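Unknown protein (Galdieria sulphuraria, PDB 2NYI) is of unknown function but is built of two ACT domains in tandem, which suggests a role in sensing small ligands such as amino acids. Local coordinates at residues A[8-13]-A[67-72]; A[60-65]-A[72-77]; A[94-99]-A[168-173]; A[100-105]-A[135-140]. All blocks are in the same frame, centred on the assembly; numbering follows the deposited sequence.

Contact 1 (A[8-13]-A[67-72]); sequences VSVAGS and SALPGF
The carbonyl oxygen of A11 is gripped by one hydrogen bond, from the backbone N of Q73 on the neighbouring strand, and the aromatic ring of F72 lies against it, with CD1 of F72 3.6 Å from A11 O. F72 has CG beside its own backbone N (chi1 -77°), and this lays the ring along the last residues of strand 4-13. CD1 also meets the CA of G12 at 3.6 Å, while further round the ring CZ of F72 approaches O of S13 at 3.5 Å. The fit against G12 is close: a beta carbon there would fall only 2.4 Å from F72 CD1. Deeper in, CG1 of V10 touches F72 CD1 at 3.8 Å and L69 CD1 at 4.0 Å, and the V10 and L69 side chains cross at about a right angle. L69 and F72 are the ends of a type II beta turn with P70 and G71 at its corners, closed by the hydrogen bond from F72 N to L69 O (3.2 Å), G71 taking the positive phi. An alanine in place of F72 would probably uncover G12 and S13 and leave the strand end less firmly packed against this turn. The two segments meet through apolar and van der Waals contacts alone, and neither carries an ionisable side chain, so their hold on each other is likely to depend little on pH.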
loop_
_atom_site.group_PDB
_atom_site.type_symbol
_atom_site.label_atom_id
_atom_site.label_comp_id
_atom_site.label_asym_id
_atom_site.label_seq_id
_atom_site.Cartn_x
_atom_site.Cartn_y
_atom_site.Cartn_z
ATOM N N VAL A 8 7.838 -7.114 -8.656
ATOM C CA VAL A 8 7.500 -6.053 -9.584
ATOM C C VAL A 8 6.938 -4.868 -8.792
ATOM O O VAL A 8 6.084 -5.062 -7.919
ATOM C CB VAL A 8 6.416 -6.558 -10.601
ATOM C CG1 VAL A 8 5.931 -5.426 -11.506
ATOM C CG2 VAL A 8 6.961 -7.716 -11.421
ATOM N N SER A 9 7.448 -3.673 -9.076
ATOM C CA SER A 9 6.918 -2.424 -8.514
ATOM C C SER A 9 6.375 -1.567 -9.644
ATOM O O SER A 9 7.013 -1.449 -10.698
ATOM C CB SER A 9 8.030 -1.648 -7.788
ATOM O OG SER A 9 8.323 -2.244 -6.528
ATOM N N VAL A 10 5.206 -0.969 -9.423
ATOM C CA VAL A 10 4.557 -0.109 -10.414
ATOM C C VAL A 10 4.152 1.166 -9.680
ATOM O O VAL A 10 3.535 1.101 -8.597
ATOM C CB VAL A 10 3.283 -0.791 -10.994
ATOM C CG1 VAL A 10 2.527 0.140 -11.998
ATOM C CG2 VAL A 10 3.612 -2.141 -11.631
ATOM N N ALA A 11 4.462 2.311 -10.269
ATOM C CA ALA A 11 4.011 3.586 -9.724
ATOM C C ALA A 11 3.670 4.554 -10.846
ATOM O O ALA A 11 4.338 4.585 -11.895
ATOM C CB ALA A 11 5.105 4.188 -8.822
ATOM N N GLY A 12 2.625 5.339 -10.627
ATOM C CA GLY A 12 2.196 6.341 -11.605
ATOM C C GLY A 12 0.972 7.081 -11.113
ATOM O O GLY A 12 0.558 6.924 -9.958
ATOM N N SER A 13 0.415 7.926 -11.971
ATOM C CA SER A 13 -0.812 8.646 -11.623
ATOM C C SER A 13 -1.995 7.704 -11.684
ATOM O O SER A 13 -2.125 6.895 -12.617
ATOM C CB SER A 13 -1.044 9.832 -12.566
ATOM O OG SER A 13 0.094 10.673 -12.554
ATOM N N SER A 67 4.312 -2.171 -22.058
ATOM C CA SER A 67 3.346 -2.051 -23.166
ATOM C C SER A 67 1.933 -1.754 -22.657
ATOM O O SER A 67 1.237 -0.905 -23.225
ATOM C CB SER A 67 3.338 -3.323 -24.041
ATOM O OG SER A 67 2.316 -3.260 -25.043
ATOM N N ALA A 68 1.529 -2.445 -21.589
ATOM C CA ALA A 68 0.184 -2.337 -21.008
ATOM C C ALA A 68 -0.021 -1.038 -20.217
ATOM O O ALA A 68 -1.145 -0.537 -20.126
ATOM C CB ALA A 68 -0.106 -3.537 -20.099
ATOM N N LEU A 69 1.073 -0.510 -19.670
ATOM C CA LEU A 69 1.045 0.634 -18.731
ATOM C C LEU A 69 2.053 1.696 -19.160
ATOM O O LEU A 69 2.992 2.018 -18.423
ATOM C CB LEU A 69 1.352 0.163 -17.295
ATOM C CG LEU A 69 0.366 -0.829 -16.666
ATOM C CD1 LEU A 69 0.883 -1.312 -15.309
ATOM C CD2 LEU A 69 -1.028 -0.230 -16.550
ATOM N N PRO A 70 1.860 2.264 -20.362
ATOM C CA PRO A 70 2.837 3.250 -20.825
ATOM C C PRO A 70 2.859 4.469 -19.893
ATOM O O PRO A 70 1.833 4.829 -19.331
ATOM C CB PRO A 70 2.343 3.612 -22.240
ATOM C CG PRO A 70 0.936 3.189 -22.295
ATOM C CD PRO A 70 0.774 2.042 -21.337
ATOM N N GLY A 71 4.031 5.051 -19.669
ATOM C CA GLY A 71 4.120 6.172 -18.728
ATOM C C GLY A 71 4.379 5.801 -17.268
ATOM O O GLY A 71 4.921 6.626 -16.517
ATOM N N PHE A 72 4.000 4.581 -16.865
ATOM C CA PHE A 72 4.194 4.112 -15.484
ATOM C C PHE A 72 5.646 3.784 -15.213
ATOM O O PHE A 72 6.389 3.404 -16.126
ATOM C CB PHE A 72 3.283 2.920 -15.160
ATOM C CG PHE A 72 1.867 3.323 -14.891
ATOM C CD1 PHE A 72 1.403 3.426 -13.588
ATOM C CD2 PHE A 72 1.014 3.654 -15.936
ATOM C CE1 PHE A 72 0.092 3.832 -13.328
ATOM C CE2 PHE A 72 -0.307 4.055 -15.696
ATOM C CZ PHE A 72 -0.760 4.167 -14.383
#

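Contact 2 (A[60-65]-A[72-77]); sequences LIQSAL and FQISTR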
loop_
_atom_site.group_PDB
_atom_site.type_symbol
_atom_site.label_atom_id
_atom_site.label_comp_id
_atom_site.label_asym_id
_atom_site.label_seq_id
_atom_site.Cartn_x
_atom_site.Cartn_y
_atom_site.Cartn_z
ATOM N N LEU A 60 10.515 -10.516 -19.979
ATOM C CA LEU A 60 9.180 -10.649 -20.571
ATOM C C LEU A 60 8.139 -9.897 -19.740
ATOM O O LEU A 60 7.276 -9.205 -20.284
ATOM C CB LEU A 60 8.762 -12.121 -20.710
ATOM C CG LEU A 60 7.402 -12.447 -21.349
ATOM C CD1 LEU A 60 7.293 -11.840 -22.756
ATOM C CD2 LEU A 60 7.132 -13.963 -21.392
ATOM N N ILE A 61 8.239 -10.034 -18.422
ATOM C CA ILE A 61 7.318 -9.351 -17.496
ATOM C C ILE A 61 7.451 -7.837 -17.685
ATOM O O ILE A 61 6.453 -7.130 -17.902
ATOM C CB ILE A 61 7.588 -9.745 -16.025
ATOM C CG1 ILE A 61 7.308 -11.242 -15.810
ATOM C CG2 ILE A 61 6.730 -8.866 -15.048
ATOM C CD1 ILE A 61 8.002 -11.821 -14.583
ATOM N N GLN A 62 8.692 -7.356 -17.653
ATOM C CA GLN A 62 8.952 -5.922 -17.750
ATOM C C GLN A 62 8.436 -5.340 -19.063
ATOM O O GLN A 62 7.771 -4.290 -19.076
ATOM C CB GLN A 62 10.453 -5.638 -17.600
ATOM C CG GLN A 62 10.829 -4.155 -17.717
ATOM C CD GLN A 62 10.441 -3.345 -16.501
ATOM O OE1 GLN A 62 10.315 -3.877 -15.390
ATOM N NE2 GLN A 62 10.255 -2.038 -16.707
ATOM N N SER A 63 8.743 -6.020 -20.170
ATOM C CA SER A 63 8.269 -5.592 -21.471
ATOM C C SER A 63 6.760 -5.589 -21.584
ATOM O O SER A 63 6.196 -4.618 -22.103
ATOM C CB SER A 63 8.903 -6.453 -22.571
ATOM O OG SER A 63 10.255 -6.060 -22.694
ATOM N N ALA A 64 6.112 -6.667 -21.128
ATOM C CA ALA A 64 4.654 -6.810 -21.209
ATOM C C ALA A 64 3.962 -5.677 -20.449
ATOM O O ALA A 64 2.963 -5.102 -20.918
ATOM C CB ALA A 64 4.214 -8.164 -20.647
ATOM N N LEU A 65 4.518 -5.356 -19.277
ATOM C CA LEU A 65 3.951 -4.319 -18.403
ATOM C C LEU A 65 4.190 -2.917 -18.956
ATOM O O LEU A 65 3.296 -2.066 -18.891
ATOM C CB LEU A 65 4.510 -4.464 -16.984
ATOM C CG LEU A 65 4.049 -5.720 -16.222
ATOM C CD1 LEU A 65 4.633 -5.661 -14.798
ATOM C CD2 LEU A 65 2.504 -5.887 -16.183
ATOM N N PHE A 72 4.000 4.581 -16.865
ATOM C CA PHE A 72 4.194 4.112 -15.484
ATOM C C PHE A 72 5.646 3.784 -15.213
ATOM O O PHE A 72 6.389 3.404 -16.126
ATOM C CB PHE A 72 3.283 2.920 -15.160
ATOM C CG PHE A 72 1.867 3.323 -14.891
ATOM C CD1 PHE A 72 1.403 3.426 -13.588
ATOM C CD2 PHE A 72 1.014 3.654 -15.936
ATOM C CE1 PHE A 72 0.092 3.832 -13.328
ATOM C CE2 PHE A 72 -0.307 4.055 -15.696
ATOM C CZ PHE A 72 -0.760 4.167 -14.383
ATOM N N GLN A 73 6.058 3.996 -13.972
ATOM C CA GLN A 73 7.389 3.636 -13.506
ATOM C C GLN A 73 7.310 2.184 -13.028
ATOM O O GLN A 73 6.635 1.890 -12.031
ATOM C CB GLN A 73 7.763 4.575 -12.349
ATOM C CG GLN A 73 8.985 4.208 -11.531
ATOM C CD GLN A 73 9.180 5.169 -10.347
ATOM O OE1 GLN A 73 9.583 6.318 -10.548
ATOM N NE2 GLN A 73 8.888 4.699 -9.113
ATOM N N ILE A 74 8.006 1.292 -13.740
ATOM C CA ILE A 74 7.897 -0.150 -13.527
ATOM C C ILE A 74 9.296 -0.748 -13.364
ATOM O O ILE A 74 10.205 -0.416 -14.137
ATOM C CB ILE A 74 7.197 -0.850 -14.723
ATOM C CG1 ILE A 74 5.763 -0.334 -14.908
ATOM C CG2 ILE A 74 7.188 -2.397 -14.560
ATOM C CD1 ILE A 74 5.201 -0.640 -16.283
ATOM N N SER A 75 9.456 -1.635 -12.386
ATOM C CA SER A 75 10.720 -2.387 -12.258
ATOM C C SER A 75 10.404 -3.842 -11.960
ATOM O O SER A 75 9.371 -4.145 -11.364
ATOM C CB SER A 75 11.640 -1.783 -11.189
ATOM O OG SER A 75 11.085 -1.924 -9.889
ATOM N N THR A 76 11.280 -4.732 -12.420
ATOM C CA THR A 76 11.118 -6.165 -12.234
ATOM C C THR A 76 12.500 -6.689 -11.835
ATOM O O THR A 76 13.488 -6.374 -12.505
ATOM C CB THR A 76 10.673 -6.865 -13.574
ATOM O OG1 THR A 76 9.445 -6.297 -14.047
ATOM C CG2 THR A 76 10.465 -8.374 -13.379
ATOM N N ARG A 77 12.566 -7.494 -10.777
ATOM C CA ARG A 77 13.814 -8.141 -10.381
ATOM C C ARG A 77 13.496 -9.530 -9.868
ATOM O O ARG A 77 12.354 -9.803 -9.485
ATOM C CB ARG A 77 14.546 -7.356 -9.295
ATOM C CG ARG A 77 13.783 -7.238 -7.985
ATOM C CD ARG A 77 14.603 -6.594 -6.892
ATOM N NE ARG A 77 13.807 -6.439 -5.674
ATOM C CZ ARG A 77 13.689 -7.363 -4.714
ATOM N NH1 ARG A 77 14.317 -8.537 -4.793
ATOM N NH2 ARG A 77 12.942 -7.108 -3.656
#
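The carboxamide of Q62 is the flat group of this contact, and its edges do the polar work. At one edge OE1 accepts a hydrogen bond from T76 OG1 at 2.9 Å, the hydroxyl lying in the carbonyl plane on a lone pair. At the other, NE2 donates to the backbone oxygen I74 O at 3.0 Å, and this acceptor stays close to the amide plane. The same bond is less regular from the strand's side: NE2 stands above the carbonyl plane of I74 (66° out of it). E66 also takes a hydrogen bond from NE2, so both ends of the amide are held and its flip is fixed. One face is approached obliquely by the methyl CG2 of I74, which comes to 3.6 Å from Q62 OE1. The Q62 side chain gets there by leaving the helix with CG anti to the backbone N and then bending at chi2 (74°). T76 keeps OG1 beside its own N, which turns CG2 inward to I61 CG2, 4.1 Å away. Further along, CD1 of I74 packs under the end of segment 60-65, 3.5 Å from L65 O. Helix and strand run nearly antiparallel, their axes 8.1 Å apart, as expected of the second helix and fourth strand of an ACT domain. Beyond them, I61 also rests on F6 and V8 of strand 4-13, and L65 reaches across to F22, A25 and L26 of helix 18-28.

Contact 3 (A[94-99]-A[168-173]); sequences YELYVE and VDIDLE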
loop_
_atom_site.group_PDB
_atom_site.type_symbol
_atom_site.label_atom_id
_atom_site.label_comp_id
_atom_site.label_asym_id
_atom_site.label_seq_id
_atom_site.Cartn_x
_atom_site.Cartn_y
_atom_site.Cartn_z
ATOM N N TYR A 94 3.567 -7.060 15.322
ATOM C CA TYR A 94 2.810 -6.314 16.298
ATOM C C TYR A 94 1.981 -5.297 15.546
ATOM O O TYR A 94 2.444 -4.706 14.562
ATOM C CB TYR A 94 3.742 -5.552 17.242
ATOM C CG TYR A 94 4.633 -6.454 18.071
ATOM C CD1 TYR A 94 4.265 -6.832 19.349
ATOM C CD2 TYR A 94 5.833 -6.926 17.561
ATOM C CE1 TYR A 94 5.074 -7.680 20.118
ATOM C CE2 TYR A 94 6.646 -7.814 18.315
ATOM C CZ TYR A 94 6.261 -8.163 19.589
ATOM O OH TYR A 94 7.074 -9.001 20.346
ATOM N N GLU A 95 0.774 -5.089 16.030
ATOM C CA GLU A 95 -0.094 -4.052 15.480
ATOM C C GLU A 95 0.125 -2.815 16.343
ATOM O O GLU A 95 0.090 -2.885 17.583
ATOM C CB GLU A 95 -1.559 -4.494 15.501
ATOM C CG GLU A 95 -1.882 -5.591 14.480
ATOM C CD GLU A 95 -1.870 -5.085 13.024
ATOM O OE1 GLU A 95 -1.973 -3.852 12.795
ATOM O OE2 GLU A 95 -1.772 -5.929 12.102
ATOM N N LEU A 96 0.389 -1.700 15.677
ATOM C CA LEU A 96 0.670 -0.441 16.343
ATOM C C LEU A 96 -0.417 0.554 15.967
ATOM O O LEU A 96 -0.765 0.700 14.778
ATOM C CB LEU A 96 2.067 0.057 15.930
ATOM C CG LEU A 96 2.498 1.491 16.286
ATOM C CD1 LEU A 96 2.750 1.624 17.784
ATOM C CD2 LEU A 96 3.760 1.823 15.547
ATOM N N TYR A 97 -0.965 1.236 16.969
ATOM C CA TYR A 97 -2.012 2.231 16.718
ATOM C C TYR A 97 -1.668 3.496 17.488
ATOM O O TYR A 97 -1.236 3.421 18.642
ATOM C CB TYR A 97 -3.388 1.726 17.167
ATOM C CG TYR A 97 -3.769 0.364 16.642
ATOM C CD1 TYR A 97 -4.315 0.210 15.361
ATOM C CD2 TYR A 97 -3.584 -0.779 17.424
ATOM C CE1 TYR A 97 -4.666 -1.051 14.874
ATOM C CE2 TYR A 97 -3.934 -2.039 16.951
ATOM C CZ TYR A 97 -4.471 -2.169 15.678
ATOM O OH TYR A 97 -4.812 -3.424 15.218
ATOM N N VAL A 98 -1.808 4.642 16.826
ATOM C CA VAL A 98 -1.522 5.937 17.446
ATOM C C VAL A 98 -2.711 6.849 17.163
ATOM O O VAL A 98 -3.189 6.910 16.024
ATOM C CB VAL A 98 -0.234 6.588 16.848
ATOM C CG1 VAL A 98 0.082 7.931 17.523
ATOM C CG2 VAL A 98 0.973 5.617 16.902
ATOM N N GLU A 99 -3.193 7.558 18.182
ATOM C CA GLU A 99 -4.254 8.538 17.954
ATOM C C GLU A 99 -4.099 9.706 18.920
ATOM O O GLU A 99 -3.847 9.500 20.111
ATOM C CB GLU A 99 -5.627 7.875 18.116
ATOM C CG GLU A 99 -6.809 8.800 17.852
ATOM C CD GLU A 99 -8.139 8.075 17.879
ATOM O OE1 GLU A 99 -9.063 8.577 18.554
ATOM O OE2 GLU A 99 -8.266 7.013 17.225
ATOM N N VAL A 168 -0.371 11.854 22.648
ATOM C CA VAL A 168 -1.059 10.798 21.883
ATOM C C VAL A 168 -1.310 9.523 22.707
ATOM O O VAL A 168 -0.665 9.302 23.743
ATOM C CB VAL A 168 -0.324 10.455 20.558
ATOM C CG1 VAL A 168 -0.410 11.636 19.571
ATOM C CG2 VAL A 168 1.126 10.031 20.812
ATOM N N ASP A 169 -2.285 8.715 22.284
ATOM C CA ASP A 169 -2.462 7.375 22.850
ATOM C C ASP A 169 -1.902 6.375 21.860
ATOM O O ASP A 169 -2.256 6.413 20.675
ATOM C CB ASP A 169 -3.919 7.052 23.110
ATOM C CG ASP A 169 -4.470 7.793 24.323
ATOM O OD1 ASP A 169 -4.046 7.493 25.459
ATOM O OD2 ASP A 169 -5.330 8.672 24.131
ATOM N N ILE A 170 -1.049 5.486 22.363
ATOM C CA ILE A 170 -0.377 4.474 21.536
ATOM C C ILE A 170 -0.648 3.068 22.089
ATOM O O ILE A 170 -0.523 2.824 23.295
ATOM C CB ILE A 170 1.161 4.732 21.455
ATOM C CG1 ILE A 170 1.459 6.101 20.802
ATOM C CG2 ILE A 170 1.865 3.629 20.664
ATOM C CD1 ILE A 170 2.916 6.552 20.895
ATOM N N ASP A 171 -1.030 2.146 21.208
ATOM C CA ASP A 171 -1.234 0.759 21.592
ATOM C C ASP A 171 -0.311 -0.083 20.741
ATOM O O ASP A 171 -0.143 0.191 19.557
ATOM C CB ASP A 171 -2.671 0.306 21.347
ATOM C CG ASP A 171 -3.677 1.051 22.210
ATOM O OD1 ASP A 171 -3.431 1.199 23.430
ATOM O OD2 ASP A 171 -4.711 1.485 21.657
ATOM N N LEU A 172 0.288 -1.090 21.353
ATOM C CA LEU A 172 1.154 -2.026 20.644
ATOM C C LEU A 172 0.790 -3.443 21.094
ATOM O O LEU A 172 0.944 -3.796 22.284
ATOM C CB LEU A 172 2.628 -1.708 20.923
ATOM C CG LEU A 172 3.657 -2.503 20.116
ATOM C CD1 LEU A 172 3.628 -2.108 18.652
ATOM C CD2 LEU A 172 5.071 -2.315 20.719
ATOM N N GLU A 173 0.256 -4.231 20.162
ATOM C CA GLU A 173 -0.291 -5.550 20.497
ATOM C C GLU A 173 0.316 -6.612 19.583
ATOM O O GLU A 173 0.253 -6.489 18.358
ATOM C CB GLU A 173 -1.821 -5.547 20.370
ATOM C CG GLU A 173 -2.566 -4.560 21.280
ATOM C CD GLU A 173 -2.714 -5.036 22.728
ATOM O OE1 GLU A 173 -3.243 -6.150 22.950
ATOM O OE2 GLU A 173 -2.323 -4.280 23.646
HETATM O O HOH W 1 -5.632 10.190 22.066
#
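On the face that carries L96, V98, I170 and L172 the side chains are packed tightly; on the other, Y97, E99, D169, D171 and E173 stand largely toward solvent, E95 less so. Between the two faces runs a regular antiparallel ladder of six backbone hydrogen bonds, the pairs E95-E173, Y97-D171 and E99-D169 each giving two. In the packed layer L96 and I170 lie side by side, with CD1 of L96 3.6 Å from CG2 of I170. I170 holds CG2 anti to its backbone N and CG1 beside it, so the second branch turns to V98, whose CG2 is 4.0 Å from I170 CG1. L172 fills in at the far end, its CD1 3.7 Å from Y94 CB. These are the first and fourth strands of the second ACT domain, neighbours in its beta-alpha-beta-beta-alpha-beta fold with strand order 2-3-1-4, and helix 152-166 covers the layer, setting L159 and V162 on I170. An alanine at I170 would probably loosen the packing of L96 and V98 and weaken the seat of that helix. The acidic side is looser. Y97 and D171 only brush, CD2 of Y97 being 4.2 Å from CB of D171, with ring and carboxylate planes 66° apart. E95 turns away to a salt bridge with R144. At the strand end a water donates to both E99 O (2.7 Å) and D169 OD2 (2.6 Å), tying the carboxylate to the backbone it flanks.

Contact 4 (A[100-105]-A[135-140]); sequences GPDSEG and GFTLFR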
loop_
_atom_site.group_PDB
_atom_site.type_symbol
_atom_site.label_atom_id
_atom_site.label_comp_id
_atom_site.label_asym_id
_atom_site.label_seq_id
_atom_site.Cartn_x
_atom_site.Cartn_y
_atom_site.Cartn_z
ATOM N N GLY A 100 -4.236 10.923 18.398
ATOM C CA GLY A 100 -4.286 12.124 19.226
ATOM C C GLY A 100 -4.286 13.380 18.373
ATOM O O GLY A 100 -4.487 13.298 17.169
ATOM N N PRO A 101 -4.031 14.555 18.994
ATOM C CA PRO A 101 -3.960 15.792 18.210
ATOM C C PRO A 101 -2.841 15.658 17.182
ATOM O O PRO A 101 -1.792 15.096 17.496
ATOM C CB PRO A 101 -3.562 16.850 19.246
ATOM C CG PRO A 101 -3.899 16.262 20.565
ATOM C CD PRO A 101 -3.761 14.778 20.422
ATOM N N ASP A 102 -3.079 16.144 15.969
ATOM C CA ASP A 102 -2.028 16.216 14.959
ATOM C C ASP A 102 -0.994 17.285 15.329
ATOM O O ASP A 102 -1.324 18.298 15.951
ATOM C CB ASP A 102 -2.604 16.483 13.580
ATOM C CG ASP A 102 -1.563 16.352 12.477
ATOM O OD1 ASP A 102 -0.750 15.405 12.519
ATOM O OD2 ASP A 102 -1.561 17.191 11.562
ATOM N N SER A 103 0.253 17.025 14.961
ATOM C CA SER A 103 1.369 17.929 15.169
ATOM C C SER A 103 2.462 17.604 14.151
ATOM O O SER A 103 2.467 16.516 13.559
ATOM C CB SER A 103 1.898 17.806 16.600
ATOM O OG SER A 103 2.554 16.573 16.815
ATOM N N GLU A 104 3.374 18.552 13.935
ATOM C CA GLU A 104 4.468 18.388 12.969
ATOM C C GLU A 104 5.349 17.164 13.281
ATOM O O GLU A 104 5.864 16.520 12.365
ATOM C CB GLU A 104 5.328 19.669 12.921
ATOM C CG GLU A 104 6.373 19.748 11.784
ATOM C CD GLU A 104 7.285 20.989 11.872
ATOM O OE1 GLU A 104 6.808 22.059 12.321
ATOM O OE2 GLU A 104 8.479 20.905 11.480
ATOM N N GLY A 105 5.494 16.832 14.565
ATOM C CA GLY A 105 6.486 15.834 14.986
ATOM C C GLY A 105 6.082 14.396 15.304
ATOM O O GLY A 105 6.959 13.573 15.558
ATOM N N GLY A 135 -9.042 24.771 15.005
ATOM C CA GLY A 135 -7.940 24.601 15.949
ATOM C C GLY A 135 -7.682 23.184 16.428
ATOM O O GLY A 135 -6.947 22.980 17.402
ATOM N N PHE A 136 -8.282 22.200 15.761
ATOM C CA PHE A 136 -8.036 20.809 16.109
ATOM C C PHE A 136 -8.113 19.880 14.901
ATOM O O PHE A 136 -9.083 19.888 14.131
ATOM C CB PHE A 136 -8.939 20.294 17.250
ATOM C CG PHE A 136 -8.509 18.939 17.781
ATOM C CD1 PHE A 136 -7.717 18.837 18.937
ATOM C CD2 PHE A 136 -8.881 17.768 17.118
ATOM C CE1 PHE A 136 -7.317 17.605 19.416
ATOM C CE2 PHE A 136 -8.466 16.507 17.595
ATOM C CZ PHE A 136 -7.684 16.433 18.745
ATOM N N THR A 137 -7.060 19.087 14.752
ATOM C CA THR A 137 -6.990 18.083 13.699
ATOM C C THR A 137 -6.573 16.788 14.367
ATOM O O THR A 137 -5.583 16.756 15.113
ATOM C CB THR A 137 -6.011 18.489 12.574
ATOM O OG1 THR A 137 -6.544 19.621 11.871
ATOM C CG2 THR A 137 -5.831 17.353 11.562
ATOM N N LEU A 138 -7.368 15.742 14.155
ATOM C CA LEU A 138 -7.076 14.433 14.732
ATOM C C LEU A 138 -6.110 13.699 13.810
ATOM O O LEU A 138 -6.230 13.781 12.592
ATOM C CB LEU A 138 -8.350 13.616 14.934
ATOM C CG LEU A 138 -8.158 12.278 15.682
ATOM C CD1 LEU A 138 -7.800 12.489 17.169
ATOM C CD2 LEU A 138 -9.379 11.364 15.545
ATOM N N PHE A 139 -5.138 13.032 14.424
ATOM C CA PHE A 139 -4.161 12.220 13.717
ATOM C C PHE A 139 -4.421 10.777 14.109
ATOM O O PHE A 139 -4.594 10.482 15.289
ATOM C CB PHE A 139 -2.744 12.638 14.112
ATOM C CG PHE A 139 -1.674 11.656 13.680
ATOM C CD1 PHE A 139 -1.154 11.697 12.384
ATOM C CD2 PHE A 139 -1.198 10.691 14.578
ATOM C CE1 PHE A 139 -0.153 10.771 11.970
ATOM C CE2 PHE A 139 -0.203 9.789 14.198
ATOM C CZ PHE A 139 0.320 9.825 12.885
ATOM N N ARG A 140 -4.458 9.879 13.120
ATOM C CA ARG A 140 -4.551 8.447 13.398
ATOM C C ARG A 140 -3.489 7.710 12.607
ATOM O O ARG A 140 -3.262 8.031 11.442
ATOM C CB ARG A 140 -5.921 7.907 12.997
ATOM C CG ARG A 140 -7.065 8.304 13.938
ATOM C CD ARG A 140 -8.157 7.246 13.877
ATOM N NE ARG A 140 -9.477 7.784 14.193
ATOM C CZ ARG A 140 -10.493 7.851 13.334
ATOM N NH1 ARG A 140 -10.358 7.406 12.087
ATOM N NH2 ARG A 140 -11.650 8.363 13.726
HETATM O O HOH W 2 -4.313 19.666 16.322
#
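P101 and F136 cross obliquely: the tip of the phenyl group, with CE1 of F136 3.8 Å from P101 CB, rests along the proline ring. One step on, D102 and F139 cross at about a right angle, yet their carboxylate and ring planes are turned only 14° apart. F139 has CG anti to its backbone N, and D102 likewise, which brings OD1 of D102 to 3.7 Å from F139 CD1. L138 starts away from segment 100-105, but CG anti to its N brings CD1 to 3.4 Å from G100 O. Beneath these side chains the backbones are stitched by F139 N to G100 O (2.8 Å), nearly along the C=O axis, and by a longer return bond from G100 N to F139 O. D102 N then donates to T137 O at 2.7 Å, carrying the pairing past the corner the chain turns at G100. The loop leads from the first strand of the second ACT domain to helix 106-116, a connection that in amino-acid-binding ACT domains often borders the ligand site; whether it does so here is unknown. Since every direct hydrogen bond between the segments is backbone to backbone, the main chain probably sets the loop's course.

In the fold
Contacts 1 and 2 belong to the first ACT domain, contacts 3 and 4 to the second, and their centres lie 34 to 39 Å apart between domains. Contacts 1 and 2 share F72 and helix 59-68, and their strands, 4-13 and 73-78, are sheet neighbours. Contacts 3 and 4 likewise adjoin through strands 91-99 and 137-148, with a weak ion pair from E99 to R140. Contact 4 is a surface contact; the other three are partly buried. The chemistry follows place: apolar at a strand end in contact 1, hydrogen bonds of a side-chain carboxamide beside apolar helix-to-strand packing in contact 2, backbone pairing in contacts 3 and 4. The second subunit touches contacts 1, 2 and 4.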